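PDB 1OI0: MPN domain-containing protein from Archaeoglobus fulgidus, which probably acts as a zinc-dependent metallopeptidase of the JAB1/MPN family, and holds a zinc ion in its JAMM-type site. Local coordinates for residues A[25-30]-A[41-46]; A[68-73]-A[85-90]; A[93-98]-A[106-111]. One frame throughout, in Å; residues are numbered along the deposited sequence.

Contact 1 of 3, residues A[25-30]-A[41-46]; sequences EFIALL and IFLPFV. With 144 (tris-hydroxymethyl-methyl-ammonium), chain F.
In the beta hairpin of strands 27-32 and 36-42, Leu29 and Ile41 form an antiparallel hydrogen-bonded pair: Leu29 N reaches Ile41 O, and Ile41 N reaches Leu29 O, each at 2.9 Å. On the face they share, Leu29 CB and Ile41 CB come within 3.6 Å, and Leu29 CD1 rests against both CG2 and CD1 of Ile41. Ala28 and Phe42 make the next, non-hydrogen-bonded pair, with side chains on the other face. Past it the direct bonding gives way to a water, which donates to Ile27 O (2.8 Å) and accepts from Leu43 N (2.9 Å).

An inverse gamma turn centred on Pro44 then brings Phe45 back against 25-30. Phe45 CG stands between the backbone N and the carbonyl carbon (chi1 65°), and its ring lies over Phe26 CA, 3.8 Å from the centroid and only 3° off the normal, a CH-pi contact.

Glu25 turns away from the hairpin partner toward the zinc site, consistent with the glutamate of a JAMM motif, and its OE2 accepts a 2.7 Å bond from O3 of the bound tris molecule. The Phe26 and Phe45 rings meet obliquely, Phe45 CE2 coming to the rim of the Phe26 ring, 3.5 Å from CD1.

Contact 2 of 3, residues A[68-73]-A[85-90]; sequences TVHSHP and SLFTRF. With ZN (zinc ion), chain E; 144 (tris-hydroxymethyl-methyl-ammonium), chain F.
His70 CB points toward helix 85-89, and a chi1 of 76° sets CG between the backbone N and the carbonyl carbon, while Leu86 CG, anti to its own backbone N (chi1 168°), heads back toward the strand. Leu86 CD2 comes to 4.4 Å from His70 ND1 and 4.0 Å from Thr68 OG1. Phe87 meets the histidine rim to rim: His70 CE1 and Phe87 CE1 are 4.2 Å apart, each near the plane of the other ring. Past the helix, Phe90 approaches Thr68 at about a right angle, with its CZ 3.5 Å from Thr68 CG2.

This is the strand-to-helix half of a beta-alpha-beta unit, and the C-terminal part of the strand carries zinc ligands. Zinc is bound by His70 NE2 at 2.2 Å, by His72 NE2 at 2.1 Å and by O2 of the tris molecule at 2.3 Å, with Asp83 from the same helix also a ligand. His72 ND1 is hydrogen-bonded to Ser76 O, a second-shell contact that helps fix the ring's rotation.

The H-x-H pair and the aspartate match the JAMM signature. Here the tris hydroxyl occupies a coordination position that, as in related metallopeptidases, would probably be taken by the catalytic water.

Contact 3 of 3, residues A[93-98]-A[106-111]; sequences YHIIVC and WKCYNR
Tyr109 and Ile96 carry the relief on one face of this hairpin: the Ile96 side chain runs obliquely up to the Tyr109 ring, CD1 meeting CE1 at 3.9 Å, and Ile96 CG1 fills in behind. Tyr109 CG lies anti to the carbonyl carbon (chi1 -53°), and His94 O sits at the ring's edge, 3.5 Å from CD1. The tyrosine hydroxyl is hydrogen-bonded to Cys77 O. An alanine here would probably leave Ile96 CD1 facing a gap and Cys77 O without its hydroxyl partner.

His94, on the same face, stacks on Phe87 and bonds through NE2 to Phe90 O, whereas its buried ND1 has no partner in the model.

On the opposite face, Cys108 SG drops into the notch between its neighbours, 3.9 Å from both Ile95 CG1 and Tyr93 CB, and lies oblique to the Tyr93 ring. Further along, Val97 CG1 nestles against Trp106 CB at 3.7 Å, while the indole swings away from the partner strand toward Leu11 of helix 8-21.

Four backbone bonds hold this relief in register. Tyr109 N to His94 O and His94 N to Tyr109 O make one pair, both 2.8 Å; Ile96 and Lys107 make the other. Between them Ile95 and Cys108 face each other without such bonds, CA to CA only 4.2 Å.

Alternating hydrogen-bonded and non-hydrogen-bonded pairs are the pattern of a regular antiparallel hairpin, which here continues the central sheet of the MPN fold beside strand 64-72.

Strand 64-72 is the common neighbour in the sheet: strand 27-32 of contact 1 lies along one edge of it and strand 93-98 of contact 3 along the other. The centre of contact 2 is about 10 Å from that of contact 1 and about 8 Å from that of contact 3. Ala28 O lies 2.9 Å from Val69 N, and Thr68 O lies 2.8 Å from Ile95 N, both probable hydrogen bonds. Contacts 1 and 3 also meet directly, Leu30 CD1 to Ile95 CD1 at 3.8 Å. Contact 2 supplies two zinc-binding histidines, and the others border the site: the side chain of Glu25 is about 4 Å from the zinc and that of Ile96 about 5 Å.

Contact 1 of 3, residues A[25-30]-A[41-46]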
loop_
_atom_site.group_PDB
_atom_site.type_symbol
_atom_site.label_atom_id
_atom_site.label_comp_id
_atom_site.label_asym_id
_atom_site.label_seq_id
_atom_site.Cartn_x
_atom_site.Cartn_y
_atom_site.Cartn_z
ATOM N N GLU A 25 12.880 0.747 -2.003
ATOM C CA GLU A 25 11.446 0.933 -1.887
ATOM C C GLU A 25 10.691 -0.259 -2.439
ATOM O O GLU A 25 10.701 -0.523 -3.642
ATOM C CB GLU A 25 11.013 2.214 -2.602
ATOM C CG GLU A 25 11.507 3.464 -1.904
ATOM C CD GLU A 25 10.926 4.737 -2.479
ATOM O OE1 GLU A 25 9.917 4.667 -3.212
ATOM O OE2 GLU A 25 11.473 5.815 -2.183
ATOM N N PHE A 26 10.065 -1.000 -1.535
ATOM C CA PHE A 26 9.257 -2.145 -1.908
ATOM C C PHE A 26 8.035 -1.563 -2.605
ATOM O O PHE A 26 7.590 -0.462 -2.276
ATOM C CB PHE A 26 8.818 -2.892 -0.641
ATOM C CG PHE A 26 7.603 -3.765 -0.826
ATOM C CD1 PHE A 26 7.711 -5.018 -1.420
ATOM C CD2 PHE A 26 6.350 -3.331 -0.399
ATOM C CE1 PHE A 26 6.590 -5.830 -1.586
ATOM C CE2 PHE A 26 5.220 -4.134 -0.559
ATOM C CZ PHE A 26 5.340 -5.384 -1.153
ATOM N N ILE A 27 7.520 -2.274 -3.595
ATOM C CA ILE A 27 6.314 -1.821 -4.268
ATOM C C ILE A 27 5.575 -3.038 -4.795
ATOM O O ILE A 27 6.186 -4.024 -5.207
ATOM C CB ILE A 27 6.617 -0.838 -5.434
ATOM C CG1 ILE A 27 5.304 -0.251 -5.973
ATOM C CG2 ILE A 27 7.380 -1.549 -6.534
ATOM C CD1 ILE A 27 5.489 0.937 -6.924
ATOM N N ALA A 28 4.251 -2.966 -4.754
ATOM C CA ALA A 28 3.406 -4.047 -5.231
ATOM C C ALA A 28 2.013 -3.497 -5.496
ATOM O O ALA A 28 1.704 -2.363 -5.134
ATOM C CB ALA A 28 3.334 -5.158 -4.191
ATOM N N LEU A 29 1.182 -4.302 -6.146
ATOM C CA LEU A 29 -0.186 -3.900 -6.423
ATOM C C LEU A 29 -1.071 -4.555 -5.375
ATOM O O LEU A 29 -0.891 -5.724 -5.044
ATOM C CB LEU A 29 -0.618 -4.360 -7.814
ATOM C CG LEU A 29 0.237 -3.878 -8.984
ATOM C CD1 LEU A 29 -0.345 -4.414 -10.291
ATOM C CD2 LEU A 29 0.291 -2.360 -8.995
ATOM N N LEU A 30 -2.011 -3.787 -4.845
ATOM C CA LEU A 30 -2.940 -4.290 -3.844
ATOM C C LEU A 30 -4.061 -5.019 -4.581
ATOM O O LEU A 30 -4.622 -4.493 -5.542
ATOM C CB LEU A 30 -3.498 -3.123 -3.034
ATOM C CG LEU A 30 -2.473 -2.346 -2.198
ATOM C CD1 LEU A 30 -3.083 -1.052 -1.686
ATOM C CD2 LEU A 30 -2.003 -3.220 -1.044
ATOM N N ILE A 41 0.185 -8.343 -5.729
ATOM C CA ILE A 41 0.727 -8.662 -7.039
ATOM C C ILE A 41 2.134 -8.095 -6.914
ATOM O O ILE A 41 2.328 -6.881 -6.967
ATOM C CB ILE A 41 -0.023 -7.930 -8.172
ATOM C CG1 ILE A 41 -1.477 -8.406 -8.229
ATOM C CG2 ILE A 41 0.676 -8.184 -9.504
ATOM C CD1 ILE A 41 -2.316 -7.696 -9.269
ATOM N N PHE A 42 3.114 -8.965 -6.711
ATOM C CA PHE A 42 4.485 -8.503 -6.548
ATOM C C PHE A 42 5.099 -7.916 -7.810
ATOM O O PHE A 42 4.839 -8.377 -8.921
ATOM C CB PHE A 42 5.350 -9.634 -6.000
ATOM C CG PHE A 42 4.921 -10.099 -4.637
ATOM C CD1 PHE A 42 3.860 -10.986 -4.490
ATOM C CD2 PHE A 42 5.551 -9.612 -3.498
ATOM C CE1 PHE A 42 3.430 -11.380 -3.227
ATOM C CE2 PHE A 42 5.129 -9.997 -2.229
ATOM C CZ PHE A 42 4.066 -10.883 -2.093
ATOM N N LEU A 43 5.911 -6.882 -7.617
ATOM C CA LEU A 43 6.578 -6.195 -8.716
ATOM C C LEU A 43 8.095 -6.224 -8.524
ATOM O O LEU A 43 8.592 -6.154 -7.401
ATOM C CB LEU A 43 6.086 -4.750 -8.795
ATOM C CG LEU A 43 4.590 -4.587 -9.063
ATOM C CD1 LEU A 43 4.211 -3.114 -8.991
ATOM C CD2 LEU A 43 4.252 -5.173 -10.435
ATOM N N PRO A 44 8.850 -6.316 -9.630
ATOM C CA PRO A 44 10.318 -6.362 -9.614
ATOM C C PRO A 44 11.017 -5.046 -9.263
ATOM O O PRO A 44 11.630 -4.415 -10.127
ATOM C CB PRO A 44 10.648 -6.827 -11.027
ATOM C CG PRO A 44 9.573 -6.158 -11.838
ATOM C CD PRO A 44 8.336 -6.425 -11.009
ATOM N N PHE A 45 10.946 -4.648 -7.994
ATOM C CA PHE A 45 11.572 -3.404 -7.552
ATOM C C PHE A 45 13.067 -3.576 -7.302
ATOM O O PHE A 45 13.820 -2.604 -7.325
ATOM C CB PHE A 45 10.887 -2.888 -6.285
ATOM C CG PHE A 45 11.058 -3.783 -5.094
ATOM C CD1 PHE A 45 12.180 -3.672 -4.277
ATOM C CD2 PHE A 45 10.111 -4.761 -4.803
ATOM C CE1 PHE A 45 12.355 -4.521 -3.190
ATOM C CE2 PHE A 45 10.280 -5.615 -3.719
ATOM C CZ PHE A 45 11.403 -5.496 -2.912
ATOM N N VAL A 46 13.493 -4.809 -7.050
ATOM C CA VAL A 46 14.908 -5.079 -6.813
ATOM C C VAL A 46 15.671 -4.912 -8.122
ATOM O O VAL A 46 15.183 -5.289 -9.188
ATOM C CB VAL A 46 15.131 -6.517 -6.282
ATOM C CG1 VAL A 46 16.623 -6.829 -6.217
ATOM C CG2 VAL A 46 14.506 -6.660 -4.902
HETATM C C1 144 F . 8.264 9.730 -2.362
HETATM N N 144 F . 9.505 9.222 -2.932
HETATM C C2 144 F . 9.193 8.012 -3.759
HETATM O O2 144 F . 8.558 6.845 -3.511
HETATM C C3 144 F . 10.429 8.968 -1.750
HETATM O O3 144 F . 11.721 8.456 -2.121
HETATM C C4 144 F . 9.983 10.295 -3.833
HETATM O O4 144 F . 9.166 11.063 -4.968
HETATM O O HOH W 1 6.986 -6.715 -4.926
#

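Contact 2 of 3, residues A[68-73]-A[85-90]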
loop_
_atom_site.group_PDB
_atom_site.type_symbol
_atom_site.label_atom_id
_atom_site.label_comp_id
_atom_site.label_asym_id
_atom_site.label_seq_id
_atom_site.Cartn_x
_atom_site.Cartn_y
_atom_site.Cartn_z
ATOM N N THR A 68 -1.906 0.521 -5.390
ATOM C CA THR A 68 -0.515 0.190 -5.126
ATOM C C THR A 68 -0.123 0.416 -3.682
ATOM O O THR A 68 -0.807 1.100 -2.928
ATOM C CB THR A 68 0.444 1.056 -5.967
ATOM O OG1 THR A 68 0.391 2.411 -5.500
ATOM C CG2 THR A 68 0.064 1.008 -7.438
ATOM N N VAL A 69 1.002 -0.181 -3.312
ATOM C CA VAL A 69 1.559 -0.013 -1.988
ATOM C C VAL A 69 3.066 0.046 -2.183
ATOM O O VAL A 69 3.627 -0.743 -2.934
ATOM C CB VAL A 69 1.198 -1.188 -1.034
ATOM C CG1 VAL A 69 1.573 -2.519 -1.656
ATOM C CG2 VAL A 69 1.921 -1.002 0.298
ATOM N N HIS A 70 3.711 1.024 -1.557
ATOM C CA HIS A 70 5.161 1.114 -1.648
ATOM C C HIS A 70 5.703 1.643 -0.337
ATOM O O HIS A 70 4.968 2.242 0.453
ATOM C CB HIS A 70 5.625 1.977 -2.845
ATOM C CG HIS A 70 5.473 3.455 -2.659
ATOM N ND1 HIS A 70 4.272 4.114 -2.807
ATOM C CD2 HIS A 70 6.401 4.414 -2.423
ATOM C CE1 HIS A 70 4.465 5.413 -2.675
ATOM N NE2 HIS A 70 5.748 5.622 -2.443
ATOM N N SER A 71 6.980 1.388 -0.088
ATOM C CA SER A 71 7.594 1.824 1.156
ATOM C C SER A 71 8.587 2.971 1.001
ATOM O O SER A 71 9.136 3.204 -0.078
ATOM C CB SER A 71 8.296 0.641 1.835
ATOM O OG SER A 71 9.402 0.191 1.072
ATOM N N HIS A 72 8.788 3.687 2.104
ATOM C CA HIS A 72 9.730 4.798 2.183
ATOM C C HIS A 72 10.767 4.424 3.234
ATOM O O HIS A 72 10.418 4.081 4.363
ATOM C CB HIS A 72 9.027 6.079 2.631
ATOM C CG HIS A 72 8.206 6.731 1.566
ATOM N ND1 HIS A 72 7.414 7.831 1.816
ATOM C CD2 HIS A 72 8.065 6.457 0.248
ATOM C CE1 HIS A 72 6.821 8.207 0.699
ATOM N NE2 HIS A 72 7.199 7.390 -0.267
ATOM N N PRO A 73 12.057 4.482 2.877
ATOM C CA PRO A 73 13.133 4.144 3.811
ATOM C C PRO A 73 13.353 5.237 4.852
ATOM O O PRO A 73 14.070 5.043 5.834
ATOM C CB PRO A 73 14.332 3.941 2.892
ATOM C CG PRO A 73 14.066 4.911 1.794
ATOM C CD PRO A 73 12.591 4.711 1.524
ATOM N N SER A 85 1.631 11.309 -8.941
ATOM C CA SER A 85 1.559 10.943 -10.353
ATOM C C SER A 85 1.389 9.431 -10.508
ATOM O O SER A 85 0.810 8.961 -11.489
ATOM C CB SER A 85 2.806 11.423 -11.113
ATOM O OG SER A 85 3.973 10.726 -10.716
ATOM N N LEU A 86 1.902 8.672 -9.542
ATOM C CA LEU A 86 1.772 7.220 -9.562
ATOM C C LEU A 86 0.326 6.854 -9.215
ATOM O O LEU A 86 -0.297 6.019 -9.874
ATOM C CB LEU A 86 2.714 6.582 -8.531
ATOM C CG LEU A 86 2.458 5.093 -8.252
ATOM C CD1 LEU A 86 2.808 4.267 -9.488
ATOM C CD2 LEU A 86 3.285 4.635 -7.060
ATOM N N PHE A 87 -0.205 7.504 -8.185
ATOM C CA PHE A 87 -1.566 7.248 -7.724
ATOM C C PHE A 87 -2.624 7.470 -8.806
ATOM O O PHE A 87 -3.600 6.728 -8.889
ATOM C CB PHE A 87 -1.891 8.136 -6.520
ATOM C CG PHE A 87 -1.008 7.901 -5.322
ATOM C CD1 PHE A 87 -0.058 6.882 -5.319
ATOM C CD2 PHE A 87 -1.145 8.691 -4.186
ATOM C CE1 PHE A 87 0.741 6.655 -4.203
ATOM C CE2 PHE A 87 -0.348 8.469 -3.062
ATOM C CZ PHE A 87 0.597 7.447 -3.075
ATOM N N THR A 88 -2.424 8.487 -9.637
ATOM C CA THR A 88 -3.385 8.817 -10.688
ATOM C C THR A 88 -3.400 7.889 -11.900
ATOM O O THR A 88 -4.394 7.833 -12.623
ATOM C CB THR A 88 -3.157 10.248 -11.216
ATOM O OG1 THR A 88 -1.881 10.323 -11.862
ATOM C CG2 THR A 88 -3.195 11.248 -10.079
ATOM N N ARG A 89 -2.310 7.166 -12.129
ATOM C CA ARG A 89 -2.221 6.284 -13.289
ATOM C C ARG A 89 -3.204 5.119 -13.298
ATOM O O ARG A 89 -3.737 4.756 -14.349
ATOM C CB ARG A 89 -0.796 5.751 -13.441
ATOM C CG ARG A 89 0.225 6.815 -13.796
ATOM C CD ARG A 89 1.565 6.177 -14.083
ATOM N NE ARG A 89 2.638 7.156 -14.214
ATOM C CZ ARG A 89 3.005 7.738 -15.350
ATOM N NH1 ARG A 89 2.393 7.455 -16.496
ATOM N NH2 ARG A 89 4.005 8.600 -15.336
ATOM N N PHE A 90 -3.443 4.533 -12.131
ATOM C CA PHE A 90 -4.378 3.419 -12.031
ATOM C C PHE A 90 -4.608 3.071 -10.569
ATOM O O PHE A 90 -3.774 3.359 -9.717
ATOM C CB PHE A 90 -3.827 2.196 -12.779
ATOM C CG PHE A 90 -2.604 1.595 -12.144
ATOM C CD1 PHE A 90 -2.722 0.646 -11.132
ATOM C CD2 PHE A 90 -1.332 1.998 -12.536
ATOM C CE1 PHE A 90 -1.593 0.111 -10.521
ATOM C CE2 PHE A 90 -0.197 1.468 -11.928
ATOM C CZ PHE A 90 -0.327 0.526 -10.923
HETATM ZN ZN ZN E . 6.784 7.568 -2.275
HETATM C C1 144 F . 8.264 9.730 -2.362
HETATM N N 144 F . 9.505 9.222 -2.932
HETATM C C2 144 F . 9.193 8.012 -3.759
HETATM O O2 144 F . 8.558 6.845 -3.511
HETATM C C3 144 F . 10.429 8.968 -1.750
HETATM O O3 144 F . 11.721 8.456 -2.121
HETATM C C4 144 F . 9.983 10.295 -3.833
HETATM O O4 144 F . 9.166 11.063 -4.968
#

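Contact 3 of 3, residues A[93-98]-A[106-111]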
loop_
_atom_site.group_PDB
_atom_site.type_symbol
_atom_site.label_atom_id
_atom_site.label_comp_id
_atom_site.label_asym_id
_atom_site.label_seq_id
_atom_site.Cartn_x
_atom_site.Cartn_y
_atom_site.Cartn_z
ATOM N N TYR A 93 -6.922 2.966 -4.520
ATOM C CA TYR A 93 -6.238 3.147 -3.247
ATOM C C TYR A 93 -4.741 2.938 -3.320
ATOM O O TYR A 93 -4.258 2.073 -4.045
ATOM C CB TYR A 93 -6.826 2.187 -2.220
ATOM C CG TYR A 93 -8.321 2.322 -2.096
ATOM C CD1 TYR A 93 -8.886 3.398 -1.418
ATOM C CD2 TYR A 93 -9.171 1.397 -2.694
ATOM C CE1 TYR A 93 -10.266 3.553 -1.339
ATOM C CE2 TYR A 93 -10.552 1.542 -2.623
ATOM C CZ TYR A 93 -11.089 2.622 -1.943
ATOM O OH TYR A 93 -12.451 2.770 -1.863
ATOM N N HIS A 94 -4.013 3.734 -2.548
ATOM C CA HIS A 94 -2.564 3.636 -2.531
ATOM C C HIS A 94 -1.998 3.785 -1.132
ATOM O O HIS A 94 -2.161 4.814 -0.483
ATOM C CB HIS A 94 -1.970 4.683 -3.474
ATOM C CG HIS A 94 -2.453 4.554 -4.885
ATOM N ND1 HIS A 94 -3.600 5.172 -5.338
ATOM C CD2 HIS A 94 -1.986 3.821 -5.922
ATOM C CE1 HIS A 94 -3.817 4.825 -6.593
ATOM N NE2 HIS A 94 -2.853 4.006 -6.972
ATOM N N ILE A 95 -1.330 2.733 -0.672
ATOM C CA ILE A 95 -0.742 2.726 0.657
ATOM C C ILE A 95 0.749 3.042 0.640
ATOM O O ILE A 95 1.469 2.644 -0.269
ATOM C CB ILE A 95 -0.917 1.344 1.323
ATOM C CG1 ILE A 95 -2.404 1.041 1.505
ATOM C CG2 ILE A 95 -0.166 1.297 2.654
ATOM C CD1 ILE A 95 -2.676 -0.370 1.989
ATOM N N ILE A 96 1.186 3.790 1.639
ATOM C CA ILE A 96 2.604 4.089 1.796
ATOM C C ILE A 96 2.967 3.625 3.197
ATOM O O ILE A 96 2.283 3.966 4.166
ATOM C CB ILE A 96 2.927 5.600 1.711
ATOM C CG1 ILE A 96 2.640 6.129 0.306
ATOM C CG2 ILE A 96 4.404 5.833 2.065
ATOM C CD1 ILE A 96 2.981 7.594 0.135
ATOM N N VAL A 97 4.018 2.818 3.305
ATOM C CA VAL A 97 4.484 2.364 4.607
ATOM C C VAL A 97 5.847 3.022 4.730
ATOM O O VAL A 97 6.497 3.295 3.723
ATOM C CB VAL A 97 4.597 0.815 4.695
ATOM C CG1 VAL A 97 3.239 0.186 4.438
ATOM C CG2 VAL A 97 5.613 0.298 3.708
ATOM N N CYS A 98 6.284 3.283 5.954
ATOM C CA CYS A 98 7.552 3.972 6.143
ATOM C C CYS A 98 8.342 3.438 7.326
ATOM O O CYS A 98 7.797 2.784 8.213
ATOM C CB CYS A 98 7.264 5.467 6.341
ATOM S SG CYS A 98 5.946 5.746 7.579
ATOM N N TRP A 106 1.955 3.166 8.476
ATOM C CA TRP A 106 1.332 3.134 7.164
ATOM C C TRP A 106 0.168 4.110 7.061
ATOM O O TRP A 106 -0.463 4.451 8.063
ATOM C CB TRP A 106 0.823 1.726 6.853
ATOM C CG TRP A 106 -0.304 1.275 7.746
ATOM C CD1 TRP A 106 -0.195 0.697 8.977
ATOM C CD2 TRP A 106 -1.709 1.392 7.480
ATOM N NE1 TRP A 106 -1.446 0.444 9.496
ATOM C CE2 TRP A 106 -2.392 0.864 8.598
ATOM C CE3 TRP A 106 -2.454 1.896 6.407
ATOM C CZ2 TRP A 106 -3.785 0.822 8.672
ATOM C CZ3 TRP A 106 -3.842 1.855 6.479
ATOM C CH2 TRP A 106 -4.492 1.321 7.607
ATOM N N LYS A 107 -0.102 4.549 5.838
ATOM C CA LYS A 107 -1.205 5.463 5.548
ATOM C C LYS A 107 -1.738 5.134 4.157
ATOM O O LYS A 107 -0.994 4.667 3.296
ATOM C CB LYS A 107 -0.736 6.922 5.599
ATOM C CG LYS A 107 -0.220 7.360 6.956
ATOM C CD LYS A 107 0.169 8.827 6.951
ATOM C CE LYS A 107 0.716 9.253 8.301
ATOM N NZ LYS A 107 -0.272 9.021 9.392
ATOM N N CYS A 108 -3.030 5.363 3.938
ATOM C CA CYS A 108 -3.635 5.086 2.642
ATOM C C CYS A 108 -4.150 6.379 2.018
ATOM O O CYS A 108 -4.615 7.279 2.720
ATOM C CB CYS A 108 -4.790 4.086 2.794
ATOM S SG CYS A 108 -5.435 3.429 1.232
ATOM N N TYR A 109 -4.057 6.457 0.694
ATOM C CA TYR A 109 -4.498 7.630 -0.055
ATOM C C TYR A 109 -5.343 7.210 -1.251
ATOM O O TYR A 109 -5.276 6.066 -1.697
ATOM C CB TYR A 109 -3.283 8.427 -0.553
ATOM C CG TYR A 109 -2.301 8.789 0.536
ATOM C CD1 TYR A 109 -1.288 7.905 0.918
ATOM C CD2 TYR A 109 -2.419 9.994 1.229
ATOM C CE1 TYR A 109 -0.425 8.214 1.962
ATOM C CE2 TYR A 109 -1.566 10.310 2.276
ATOM C CZ TYR A 109 -0.569 9.414 2.638
ATOM O OH TYR A 109 0.276 9.721 3.678
ATOM N N ASN A 110 -6.149 8.137 -1.765
ATOM C CA ASN A 110 -6.977 7.840 -2.926
ATOM C C ASN A 110 -6.207 8.175 -4.203
ATOM O O ASN A 110 -5.036 8.561 -4.145
ATOM C CB ASN A 110 -8.297 8.625 -2.878
ATOM C CG ASN A 110 -8.089 10.110 -2.668
ATOM O OD1 ASN A 110 -7.144 10.697 -3.187
ATOM N ND2 ASN A 110 -8.991 10.734 -1.914
ATOM N N ARG A 111 -6.859 8.028 -5.352
ATOM C CA ARG A 111 -6.215 8.294 -6.635
ATOM C C ARG A 111 -5.746 9.740 -6.771
ATOM O O ARG A 111 -4.958 10.062 -7.662
ATOM C CB ARG A 111 -7.175 7.940 -7.780
ATOM C CG ARG A 111 -6.597 8.104 -9.178
ATOM C CD ARG A 111 -7.576 7.605 -10.231
ATOM N NE ARG A 111 -7.131 7.901 -11.591
ATOM C CZ ARG A 111 -7.064 9.126 -12.108
ATOM N NH1 ARG A 111 -7.415 10.177 -11.382
ATOM N NH2 ARG A 111 -6.645 9.298 -13.353
#